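Xyloglucan-specific endo-beta-1,4-glucanase BoGH9A (PDB 6DHT) hydrolyses internal 1,4-beta-D-glucosidic linkages in the backbone of natural xyloglucans, releasing xyloglucan oligosaccharides. Local coordinates at residues 24-29 and 563-568; 62-65 and 70-73; 382-387 and 451-456; 420-423 and 429-432; 443-448 and 472-477. One frame throughout, in Å; residues are numbered along the deposited sequence.

Contact 1: 24-29 and 563-568; sequences GYYPNQ and SLDALA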
# COMPACT_ATOMS: atom_id res chain seq x y z
N GLY A 24 -16.58 2.25 11.52
CA GLY A 24 -17.00 1.92 12.87
C GLY A 24 -15.83 1.48 13.73
O GLY A 24 -14.67 1.76 13.41
N TYR A 25 -16.14 0.80 14.83
CA TYR A 25 -15.17 0.48 15.86
C TYR A 25 -15.25 -0.94 16.34
O TYR A 25 -16.34 -1.51 16.42
CB TYR A 25 -15.39 1.37 17.09
CG TYR A 25 -15.39 2.82 16.76
CD1 TYR A 25 -14.20 3.55 16.68
CD2 TYR A 25 -16.58 3.49 16.54
CE1 TYR A 25 -14.20 4.89 16.36
CE2 TYR A 25 -16.59 4.83 16.23
CZ TYR A 25 -15.40 5.52 16.14
OH TYR A 25 -15.39 6.86 15.82
N TYR A 26 -14.10 -1.53 16.64
CA TYR A 26 -14.11 -2.84 17.30
C TYR A 26 -14.59 -2.68 18.74
O TYR A 26 -14.37 -1.62 19.34
CB TYR A 26 -12.71 -3.49 17.31
CG TYR A 26 -12.21 -3.87 15.92
CD1 TYR A 26 -12.53 -5.10 15.36
CD2 TYR A 26 -11.48 -2.97 15.16
CE1 TYR A 26 -12.10 -5.43 14.07
CE2 TYR A 26 -11.05 -3.30 13.88
CZ TYR A 26 -11.38 -4.51 13.34
OH TYR A 26 -10.96 -4.78 12.07
N PRO A 27 -15.19 -3.74 19.31
CA PRO A 27 -15.74 -3.59 20.67
C PRO A 27 -14.73 -3.11 21.72
O PRO A 27 -15.12 -2.32 22.60
CB PRO A 27 -16.22 -5.00 21.00
CG PRO A 27 -16.62 -5.56 19.69
CD PRO A 27 -15.56 -5.04 18.73
N ASN A 28 -13.48 -3.55 21.64
CA ASN A 28 -12.48 -3.14 22.62
C ASN A 28 -11.57 -2.03 22.17
O ASN A 28 -10.61 -1.70 22.85
CB ASN A 28 -11.65 -4.33 23.06
CG ASN A 28 -12.44 -5.31 23.88
OD1 ASN A 28 -13.32 -4.91 24.67
ND2 ASN A 28 -12.17 -6.59 23.69
N GLN A 29 -11.89 -1.42 21.03
CA GLN A 29 -11.09 -0.32 20.49
C GLN A 29 -11.30 0.96 21.27
O GLN A 29 -12.36 1.16 21.87
CB GLN A 29 -11.47 -0.09 19.02
CG GLN A 29 -10.46 0.70 18.22
CD GLN A 29 -10.96 1.02 16.82
OE1 GLN A 29 -11.77 0.27 16.26
NE2 GLN A 29 -10.51 2.13 16.26
N SER A 563 -3.67 -6.24 8.81
CA SER A 563 -3.05 -6.50 10.11
C SER A 563 -3.88 -5.99 11.28
O SER A 563 -4.00 -6.68 12.30
CB SER A 563 -1.62 -5.95 10.16
OG SER A 563 -1.56 -4.55 10.05
N LEU A 564 -4.50 -4.82 11.16
CA LEU A 564 -5.36 -4.31 12.23
C LEU A 564 -6.59 -5.20 12.41
O LEU A 564 -7.04 -5.42 13.56
CB LEU A 564 -5.78 -2.87 11.96
CG LEU A 564 -4.70 -1.81 12.05
CD1 LEU A 564 -5.26 -0.44 11.79
CD2 LEU A 564 -3.92 -1.84 13.38
N ASP A 565 -7.17 -5.68 11.33
CA ASP A 565 -8.29 -6.62 11.44
C ASP A 565 -7.85 -7.96 12.05
O ASP A 565 -8.49 -8.47 12.98
CB ASP A 565 -8.96 -6.83 10.08
CG ASP A 565 -10.27 -7.55 10.19
OD1 ASP A 565 -11.13 -7.16 11.03
OD2 ASP A 565 -10.49 -8.48 9.41
N ALA A 566 -6.75 -8.53 11.58
CA ALA A 566 -6.25 -9.79 12.12
C ALA A 566 -5.97 -9.67 13.60
O ALA A 566 -6.27 -10.62 14.36
CB ALA A 566 -5.02 -10.20 11.41
N LEU A 567 -5.39 -8.56 14.04
CA LEU A 567 -4.99 -8.40 15.44
C LEU A 567 -6.16 -8.11 16.40
O LEU A 567 -6.01 -8.24 17.62
CB LEU A 567 -3.91 -7.33 15.58
CG LEU A 567 -2.52 -7.76 15.06
CD1 LEU A 567 -1.63 -6.56 14.97
CD2 LEU A 567 -1.88 -8.83 15.98
N ALA A 568 -7.31 -7.76 15.85
CA ALA A 568 -8.44 -7.35 16.70
C ALA A 568 -9.00 -8.50 17.53
O ALA A 568 -9.63 -8.28 18.56
CB ALA A 568 -9.54 -6.74 15.84
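Y26 joins D565 and A568 in a buried interdomain contact: a loop of the N-terminal Ig-like domain, between strands 18-19 and 32-35, docks on the last helix, 551-567, of the family 9 catalytic domain, an (alpha/alpha)6 barrel. Y26 carries the whole loop side of the contact. With CG anti to its carbonyl carbon (chi1 -67°), the ring reaches straight across, and its OH donates to D565 OD1 at 2.6 Å. The carboxylate is met on its anti side, 18° out of its plane, while OD1 lies at the edge of the ring. The same phenol oxygen is hydrogen-bonded to L104 N, and D565 OD2 to Y196 OH, so the buried polar atoms on both sides have partners. A568 suits the spot where the ring passes the helix end: its methyl is small enough to rest on one ring face, CB standing 3.6 Å from the centroid of the Y26 ring in a CH-pi contact. A phenylalanine in place of Y26 would probably keep this methyl contact but leave D565 OD1 and L104 N without their shared hydroxyl. Behind the ring the loop makes a type I turn from Y26 to Q29, with Q29 N bonded to Y26 O at 3.0 Å. The Q29 side chain, extended, runs alongside the turn, and its OE1 accepts Y26 N at 3.0 Å with an N-H...O angle of 163°.

Contact 2: 62-65 and 70-73; sequences TAKS and KTRT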
# COMPACT_ATOMS: atom_id res chain seq x y z
N THR A 62 -9.96 20.10 23.96
CA THR A 62 -9.93 20.79 22.68
C THR A 62 -8.50 21.13 22.32
O THR A 62 -7.65 21.24 23.21
CB THR A 62 -10.76 22.10 22.69
OG1 THR A 62 -10.18 23.02 23.62
CG2 THR A 62 -12.18 21.82 23.08
N ALA A 63 -8.24 21.29 21.03
CA ALA A 63 -6.92 21.64 20.55
C ALA A 63 -7.02 22.27 19.18
O ALA A 63 -8.04 22.15 18.50
CB ALA A 63 -6.04 20.40 20.47
N LYS A 64 -5.95 22.94 18.79
CA LYS A 64 -5.84 23.51 17.47
C LYS A 64 -4.51 23.09 16.87
O LYS A 64 -3.55 22.86 17.60
CB LYS A 64 -5.91 25.04 17.56
CG LYS A 64 -7.19 25.57 18.18
CD LYS A 64 -7.39 27.06 17.86
CE LYS A 64 -8.63 27.62 18.54
NZ LYS A 64 -8.87 29.04 18.14
N SER A 65 -4.48 22.97 15.55
CA SER A 65 -3.23 22.79 14.82
C SER A 65 -2.58 24.15 14.63
O SER A 65 -3.22 25.18 14.83
CB SER A 65 -3.49 22.18 13.44
OG SER A 65 -4.28 23.05 12.66
N LYS A 70 -9.56 26.66 13.69
CA LYS A 70 -10.70 25.84 14.11
C LYS A 70 -10.40 25.20 15.46
O LYS A 70 -9.28 24.74 15.70
CB LYS A 70 -10.99 24.73 13.10
CG LYS A 70 -11.60 25.13 11.77
CD LYS A 70 -11.48 23.95 10.80
CE LYS A 70 -12.26 24.15 9.53
NZ LYS A 70 -12.14 22.96 8.64
N THR A 71 -11.42 25.14 16.32
CA THR A 71 -11.34 24.43 17.58
C THR A 71 -11.81 23.00 17.33
O THR A 71 -12.96 22.78 16.95
CB THR A 71 -12.24 25.05 18.67
OG1 THR A 71 -11.76 26.36 19.01
CG2 THR A 71 -12.24 24.20 19.93
N ARG A 72 -10.92 22.04 17.55
CA ARG A 72 -11.27 20.63 17.40
C ARG A 72 -11.54 20.03 18.77
O ARG A 72 -10.68 20.09 19.65
CB ARG A 72 -10.12 19.91 16.70
CG ARG A 72 -10.18 19.97 15.20
CD ARG A 72 -10.05 21.36 14.57
NE ARG A 72 -10.11 21.24 13.12
CZ ARG A 72 -9.06 21.33 12.30
NH1 ARG A 72 -9.22 21.11 11.00
NH2 ARG A 72 -7.85 21.66 12.75
N THR A 73 -12.71 19.42 18.96
CA THR A 73 -13.11 18.89 20.26
C THR A 73 -13.14 17.36 20.22
O THR A 73 -13.81 16.77 19.38
CB THR A 73 -14.50 19.42 20.69
OG1 THR A 73 -14.49 20.85 20.60
CG2 THR A 73 -14.86 18.99 22.10
O HOH W 1 -11.85 28.48 17.21
O HOH W 2 -5.47 20.64 11.45
O HOH W 3 -7.13 23.86 14.60
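T71 puts OG1 beside its backbone N (chi1 -66°), which leaves CG2 anti to that N and brings the methyl to T62, and T62 answers with CG2 beside its own N and OG1 in the crowded position between N and carbonyl carbon (chi1 64°). T71 CG2 thus comes 3.8 Å from T62 CB, while T62 CG2 lies alongside T73, 3.5 Å from T73 OG1. Beta-branched threonines fit these extended backbones, which form the antiparallel beta hairpin of strands 62-63 and 72-76 in the Ig-like domain; strand 62-63 is an outermost strand of its sheet. A63 and R72 are the hydrogen-bonded pair: A63 N donates to R72 O and R72 N to A63 O, each at 3.0 Å. T62 and T73 form the non-hydrogen-bonded pair, where T62 CA adds a CA-H...O contact to R72 O.

Beyond the strands, water takes over. K64, extended past CG, lays CG 3.3 Å from K70 O and crosses T71, and one water links its NZ to T71 OG1; D69 pairs with the same ammonium. R72 bends at chi2 and sets its guanidinium edge toward S65 OG, too far for a direct bond, so a second water bridges NH2 and OG. A third water accepts S65 N and donates to K70 O at 2.6 Å. The arginine's NE is paired with D36, and K70 NZ with D36 and E535. Lysine and arginine charges are therefore probably balanced by acids around the hairpin, while water fills in for direct bonds where its strands part.

Contact 3: 382-387 and 451-456; sequences GIFAWL and LMYAYL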
# COMPACT_ATOMS: atom_id res chain seq x y z
N GLY A 382 13.49 -5.02 4.32
CA GLY A 382 14.57 -5.88 4.78
C GLY A 382 14.51 -6.07 6.28
O GLY A 382 14.72 -7.18 6.80
N ILE A 383 14.22 -4.98 7.00
CA ILE A 383 14.11 -5.02 8.45
C ILE A 383 12.99 -5.99 8.86
O ILE A 383 13.17 -6.82 9.77
CB ILE A 383 13.88 -3.61 9.03
CG1 ILE A 383 15.16 -2.79 8.88
CG2 ILE A 383 13.46 -3.68 10.48
CD1 ILE A 383 15.03 -1.34 9.24
N PHE A 384 11.84 -5.91 8.18
CA PHE A 384 10.74 -6.77 8.55
C PHE A 384 11.14 -8.25 8.42
O PHE A 384 10.75 -9.09 9.24
CB PHE A 384 9.48 -6.52 7.69
CG PHE A 384 8.88 -5.12 7.78
CD1 PHE A 384 9.08 -4.28 8.85
CD2 PHE A 384 8.12 -4.66 6.71
CE1 PHE A 384 8.50 -3.02 8.86
CE2 PHE A 384 7.54 -3.41 6.73
CZ PHE A 384 7.73 -2.60 7.80
N ALA A 385 11.93 -8.55 7.39
CA ALA A 385 12.40 -9.91 7.17
C ALA A 385 13.29 -10.39 8.33
O ALA A 385 13.08 -11.46 8.87
CB ALA A 385 13.14 -9.99 5.86
N TRP A 386 14.24 -9.56 8.73
CA TRP A 386 15.09 -9.88 9.89
C TRP A 386 14.31 -10.04 11.21
O TRP A 386 14.73 -10.81 12.07
CB TRP A 386 16.17 -8.80 10.06
CG TRP A 386 17.30 -8.98 9.09
CD1 TRP A 386 17.47 -8.38 7.90
CD2 TRP A 386 18.44 -9.84 9.27
NE1 TRP A 386 18.62 -8.82 7.29
CE2 TRP A 386 19.25 -9.70 8.14
CE3 TRP A 386 18.84 -10.71 10.30
CZ2 TRP A 386 20.43 -10.42 7.98
CZ3 TRP A 386 20.02 -11.41 10.14
CH2 TRP A 386 20.80 -11.26 9.00
N LEU A 387 13.19 -9.34 11.36
CA LEU A 387 12.42 -9.35 12.60
C LEU A 387 11.35 -10.45 12.63
O LEU A 387 10.66 -10.61 13.63
CB LEU A 387 11.73 -8.00 12.82
CG LEU A 387 12.65 -6.81 13.04
CD1 LEU A 387 11.78 -5.56 13.15
CD2 LEU A 387 13.54 -6.95 14.25
N LEU A 451 4.14 1.07 13.31
CA LEU A 451 3.67 0.94 14.69
C LEU A 451 3.13 -0.44 14.99
O LEU A 451 3.32 -0.97 16.09
CB LEU A 451 2.59 2.01 14.95
CG LEU A 451 3.13 3.43 15.01
CD1 LEU A 451 2.01 4.45 14.93
CD2 LEU A 451 3.96 3.64 16.30
N MET A 452 2.44 -1.04 14.03
CA MET A 452 1.95 -2.39 14.19
C MET A 452 3.14 -3.36 14.38
O MET A 452 3.13 -4.24 15.25
CB MET A 452 1.07 -2.73 12.97
CG MET A 452 0.42 -4.09 12.97
SD MET A 452 1.52 -5.45 12.52
CE MET A 452 1.90 -5.00 10.81
N TYR A 453 4.19 -3.20 13.58
CA TYR A 453 5.39 -4.01 13.79
C TYR A 453 6.00 -3.76 15.16
O TYR A 453 6.46 -4.68 15.82
CB TYR A 453 6.45 -3.74 12.73
CG TYR A 453 6.33 -4.60 11.48
CD1 TYR A 453 6.90 -5.87 11.43
CD2 TYR A 453 5.62 -4.16 10.38
CE1 TYR A 453 6.77 -6.66 10.30
CE2 TYR A 453 5.49 -4.94 9.24
CZ TYR A 453 6.06 -6.19 9.22
OH TYR A 453 5.95 -7.00 8.10
N ALA A 454 6.05 -2.51 15.61
CA ALA A 454 6.58 -2.25 16.95
C ALA A 454 5.77 -2.96 18.06
O ALA A 454 6.36 -3.49 19.03
CB ALA A 454 6.63 -0.75 17.22
N TYR A 455 4.45 -3.02 17.91
CA TYR A 455 3.60 -3.80 18.80
C TYR A 455 4.02 -5.28 18.75
O TYR A 455 4.24 -5.92 19.80
CB TYR A 455 2.12 -3.67 18.43
CG TYR A 455 1.25 -4.66 19.14
CD1 TYR A 455 0.96 -4.52 20.50
CD2 TYR A 455 0.74 -5.76 18.47
CE1 TYR A 455 0.18 -5.45 21.14
CE2 TYR A 455 -0.04 -6.69 19.12
CZ TYR A 455 -0.33 -6.52 20.45
OH TYR A 455 -1.10 -7.46 21.13
N LEU A 456 4.17 -5.83 17.55
CA LEU A 456 4.50 -7.24 17.42
C LEU A 456 5.84 -7.58 18.08
O LEU A 456 6.01 -8.67 18.62
CB LEU A 456 4.52 -7.66 15.94
CG LEU A 456 3.15 -7.69 15.24
CD1 LEU A 456 3.37 -8.21 13.82
CD2 LEU A 456 2.14 -8.53 15.95
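F384 and Y453 meet without a polar bond between them; the shortest polar bonds in their two segments are main-chain ones of 3.0 Å, such as Y455 N to L451 O and L387 N to I383 O. The contact itself is an offset stack. The ring planes are nearly parallel, 4° apart, and the centroids of the F384 and Y453 rings lie 3.7 Å from each other. The two side chains arrive at about a right angle to one another, and the rings slide so that Y453 CE2 stands above the centre of the F384 ring and F384 CD1 above the centre of the Y453 ring. The closest pair is F384 CG with Y453 CZ, at 3.3 Å, a snug fit between flat faces.

F384 puts CG anti to its carbonyl carbon (chi1 -61°), which sends the ring out toward the neighbouring helix; its second torsion of -23° then turns the face to the tyrosine. The offset carries the Y453 hydroxyl past the F384 rim, where the OH lies 3.6 Å from F384 CB. Two flat aromatics suit this place, since helices whose nearest CA atoms, those of F384 and Y453, are 8.0 Å apart can be bridged by rings laid face to face.

Close by, L387 O, just past the end of helix 379-386, is hydrogen-bonded to Q457 NE2 of helix 439-458. F384 also touches Y370, and Y453 packs on S188, I189 and L192, so helix 176-192 also packs against the tyrosine, among the helices of the catalytic barrel.

Contact 4: 420-423 and 429-432; sequences EQTP and GNDA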
# COMPACT_ATOMS: atom_id res chain seq x y z
N GLU A 420 -1.86 11.89 21.81
CA GLU A 420 -3.14 12.03 22.51
C GLU A 420 -3.61 13.47 22.68
O GLU A 420 -4.77 13.71 23.06
CB GLU A 420 -3.08 11.35 23.86
CG GLU A 420 -3.03 9.85 23.73
CD GLU A 420 -3.13 9.12 25.04
OE1 GLU A 420 -3.07 9.78 26.11
OE2 GLU A 420 -3.25 7.87 25.01
N GLN A 421 -2.72 14.42 22.43
CA GLN A 421 -3.05 15.84 22.53
C GLN A 421 -3.30 16.49 21.18
O GLN A 421 -3.63 17.68 21.09
CB GLN A 421 -1.93 16.61 23.25
CG GLN A 421 -1.91 16.44 24.75
CD GLN A 421 -1.46 15.08 25.17
OE1 GLN A 421 -0.31 14.69 24.93
NE2 GLN A 421 -2.35 14.32 25.79
N THR A 422 -3.12 15.73 20.10
CA THR A 422 -3.36 16.27 18.77
C THR A 422 -4.87 16.56 18.54
O THR A 422 -5.72 15.89 19.12
CB THR A 422 -2.83 15.33 17.65
OG1 THR A 422 -3.46 14.06 17.74
CG2 THR A 422 -1.31 15.18 17.76
N PRO A 423 -5.17 17.54 17.68
CA PRO A 423 -6.56 17.83 17.35
C PRO A 423 -7.36 16.62 16.87
O PRO A 423 -8.49 16.43 17.30
CB PRO A 423 -6.45 18.89 16.26
CG PRO A 423 -5.19 19.60 16.56
CD PRO A 423 -4.25 18.52 17.09
N GLY A 429 -0.98 13.73 11.11
CA GLY A 429 -1.90 14.76 10.66
C GLY A 429 -1.80 16.09 11.35
O GLY A 429 -2.63 16.94 11.10
N ASN A 430 -0.79 16.28 12.20
CA ASN A 430 -0.65 17.55 12.93
C ASN A 430 0.65 18.29 12.64
O ASN A 430 1.03 19.21 13.38
CB ASN A 430 -0.80 17.34 14.43
CG ASN A 430 -1.28 18.60 15.14
OD1 ASN A 430 -2.11 19.35 14.62
ND2 ASN A 430 -0.75 18.83 16.32
N ASP A 431 1.32 17.90 11.56
CA ASP A 431 2.50 18.61 11.07
C ASP A 431 2.26 18.92 9.60
O ASP A 431 1.84 18.05 8.85
CB ASP A 431 3.73 17.72 11.23
CG ASP A 431 5.04 18.46 10.96
OD1 ASP A 431 5.20 19.08 9.89
OD2 ASP A 431 5.93 18.41 11.84
N ALA A 432 2.55 20.15 9.19
CA ALA A 432 2.32 20.56 7.80
C ALA A 432 3.08 19.68 6.82
O ALA A 432 2.66 19.50 5.68
CB ALA A 432 2.72 22.01 7.61
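P423 and N430 make the close part of this contact. P423 CD lies 3.4 Å from N430 OD1 and 3.6 Å from both CG and ND2 of N430, so the ring carbon comes down on the flat of the amide rather than at one of its ends. P423 CG follows at 3.6 Å from N430 OD1. The proline ring and the asparagine chain cross at about a right angle; the rigid ring presents a CH2 edge, and the planar amide a face for it to lie against. N430 reaches P423 by holding its CG anti to the backbone N, though twisted somewhat from the ideal (chi1 -154°).

T422 packs more slackly: its CG2 passes the asparagine in the opposite sense, 4.0 Å from both CB and ND2 of N430. No hydrogen bond spans the two segments. The T422 hydroxyl is taken up within its own loop, where OG1 is bonded to A419 O and A426 N. Both segments belong to the loop between helices 395-416 and 439-458 of the catalytic barrel, and this loop faces the Ig-like domain: N430 touches S65, R72 packs on P423, and Q421 O is bonded to Y61 OH. With an alanine at N430, P423 CD and S65 CB would probably both lose the amide they touch, leaving a gap beside the proline.

Before and after N430, the N-H groups of G429 and D431 both bond to D434 OD2. On the solvent side, E420, Q421 and D431 are exposed; E420 OE2 pairs with R469, and D431 OD1 accepts K433 N.

Contact 5: 443-448 and 472-477; sequences KCMNQG and DYILGR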
# COMPACT_ATOMS: atom_id res chain seq x y z
N LYS A 443 2.86 8.08 4.30
CA LYS A 443 3.12 8.45 5.67
C LYS A 443 2.07 7.91 6.61
O LYS A 443 2.40 7.19 7.54
CB LYS A 443 3.28 9.95 5.84
CG LYS A 443 3.82 10.30 7.20
CD LYS A 443 4.42 11.66 7.25
CE LYS A 443 5.16 11.84 8.55
NZ LYS A 443 5.61 13.23 8.73
N CYS A 444 0.79 8.21 6.43
CA CYS A 444 -0.19 7.79 7.43
C CYS A 444 -0.28 6.25 7.56
O CYS A 444 -0.12 5.69 8.64
CB CYS A 444 -1.55 8.40 7.12
SG CYS A 444 -2.78 8.15 8.40
N MET A 445 -0.53 5.58 6.44
CA MET A 445 -0.63 4.12 6.49
C MET A 445 0.70 3.48 6.89
O MET A 445 0.74 2.60 7.74
CB MET A 445 -1.06 3.51 5.15
CG MET A 445 -2.50 3.68 4.77
SD MET A 445 -3.68 2.88 5.82
CE MET A 445 -4.07 4.22 6.96
N ASN A 446 1.80 3.91 6.27
CA ASN A 446 3.06 3.18 6.51
C ASN A 446 3.64 3.50 7.88
O ASN A 446 4.37 2.69 8.46
CB ASN A 446 4.04 3.37 5.36
CG ASN A 446 3.63 2.59 4.16
OD1 ASN A 446 2.78 1.70 4.26
ND2 ASN A 446 4.16 2.95 3.01
N GLN A 447 3.30 4.65 8.43
CA GLN A 447 3.58 4.90 9.85
C GLN A 447 2.79 3.92 10.72
O GLN A 447 3.33 3.31 11.65
CB GLN A 447 3.20 6.34 10.20
CG GLN A 447 3.51 6.82 11.57
CD GLN A 447 3.11 8.26 11.70
OE1 GLN A 447 1.98 8.56 12.07
NE2 GLN A 447 3.99 9.16 11.30
N GLY A 448 1.51 3.74 10.39
CA GLY A 448 0.68 2.73 11.03
C GLY A 448 1.26 1.33 10.95
O GLY A 448 1.27 0.62 11.95
N ASP A 472 -8.15 5.39 11.72
CA ASP A 472 -9.33 6.23 11.92
C ASP A 472 -9.21 7.51 11.10
O ASP A 472 -10.22 8.00 10.56
CB ASP A 472 -9.47 6.60 13.39
CG ASP A 472 -10.09 5.50 14.24
OD1 ASP A 472 -10.25 4.34 13.83
OD2 ASP A 472 -10.45 5.82 15.40
N TYR A 473 -8.01 8.08 11.04
CA TYR A 473 -7.78 9.30 10.27
C TYR A 473 -8.17 9.12 8.81
O TYR A 473 -8.92 9.94 8.26
CB TYR A 473 -6.32 9.79 10.38
CG TYR A 473 -6.09 11.14 9.74
CD1 TYR A 473 -5.94 11.27 8.38
CD2 TYR A 473 -6.06 12.28 10.51
CE1 TYR A 473 -5.77 12.49 7.77
CE2 TYR A 473 -5.88 13.51 9.92
CZ TYR A 473 -5.72 13.61 8.56
OH TYR A 473 -5.56 14.86 7.96
N ILE A 474 -7.68 8.10 8.13
CA ILE A 474 -8.04 8.00 6.72
C ILE A 474 -9.49 7.60 6.50
O ILE A 474 -9.99 7.84 5.40
CB ILE A 474 -7.14 7.08 5.89
CG1 ILE A 474 -7.37 5.65 6.28
CG2 ILE A 474 -5.64 7.51 5.96
CD1 ILE A 474 -7.00 4.72 5.18
N LEU A 475 -10.14 7.01 7.50
CA LEU A 475 -11.52 6.58 7.37
C LEU A 475 -12.56 7.65 7.77
O LEU A 475 -13.75 7.36 7.82
CB LEU A 475 -11.74 5.25 8.11
CG LEU A 475 -10.89 4.09 7.59
CD1 LEU A 475 -11.13 2.91 8.50
CD2 LEU A 475 -11.21 3.77 6.15
N GLY A 476 -12.08 8.86 8.04
CA GLY A 476 -12.99 9.99 8.21
C GLY A 476 -12.64 10.96 9.32
O GLY A 476 -13.21 12.07 9.37
N ARG A 477 -11.80 10.57 10.26
CA ARG A 477 -11.50 11.44 11.39
C ARG A 477 -10.39 12.41 11.02
O ARG A 477 -9.25 12.26 11.45
CB ARG A 477 -11.16 10.64 12.64
CG ARG A 477 -11.15 11.54 13.86
CD ARG A 477 -11.03 10.77 15.12
NE ARG A 477 -9.67 10.28 15.28
CZ ARG A 477 -9.35 9.18 15.94
NH1 ARG A 477 -10.31 8.43 16.45
NH2 ARG A 477 -8.08 8.80 16.04
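C444 sends its sulfur obliquely at the Y473 ring, SG lying 5.3 Å from the ring centroid and 50° off the normal, a loose sulfur-aromatic contact; Y428 meets the same ring edge-to-face. The other flat group, the R477 guanidinium, has D472 CB over one face, and its NH1 forms a salt bridge of 2.8 Å with D472 OD2. I474 carries the firmer packing. Its CG2 touches C444 SG at 3.8 Å, and its CD1 meets M445 CE at 3.5 Å, tighter than usual for two carbons. M445 gets there by bending at chi2 and again at chi3 (93°), which curls the methyl across the isoleucine at about a right angle. A slender cysteine and a flexible methionine suit a branched partner in this buried seam, where M445 also touches A556 and L560 and I474 touches L557, all of helix 551-567. The contact joins helices 439-458 and 461-474, successive in the helical catalytic domain. The second of them ends in a Schellman motif: R477 N bonds to D472 O at 3.0 Å, G476 N more weakly to Y473 O, and G476 takes the positive phi typical of that motif's glycine.

Starting at the N terminus, contact 1 opens in the Ig-like domain and closes only at the last helix, so nearly the whole chain forms one loop, with the other four contacts nested inside it. Contact 2 closes a short hairpin within the Ig-like domain. In the catalytic domain, contact 3 opens next, and contact 4, a small loop, is nested within its span. Contact 5 opens before contact 3 has closed, so the two cross, sharing helix 439-458. Contacts 2 and 4 touch across the domain boundary, while contact 1 meets contact 3 through M452 and contact 5 through a probable hydrogen bond from Q29 to D472.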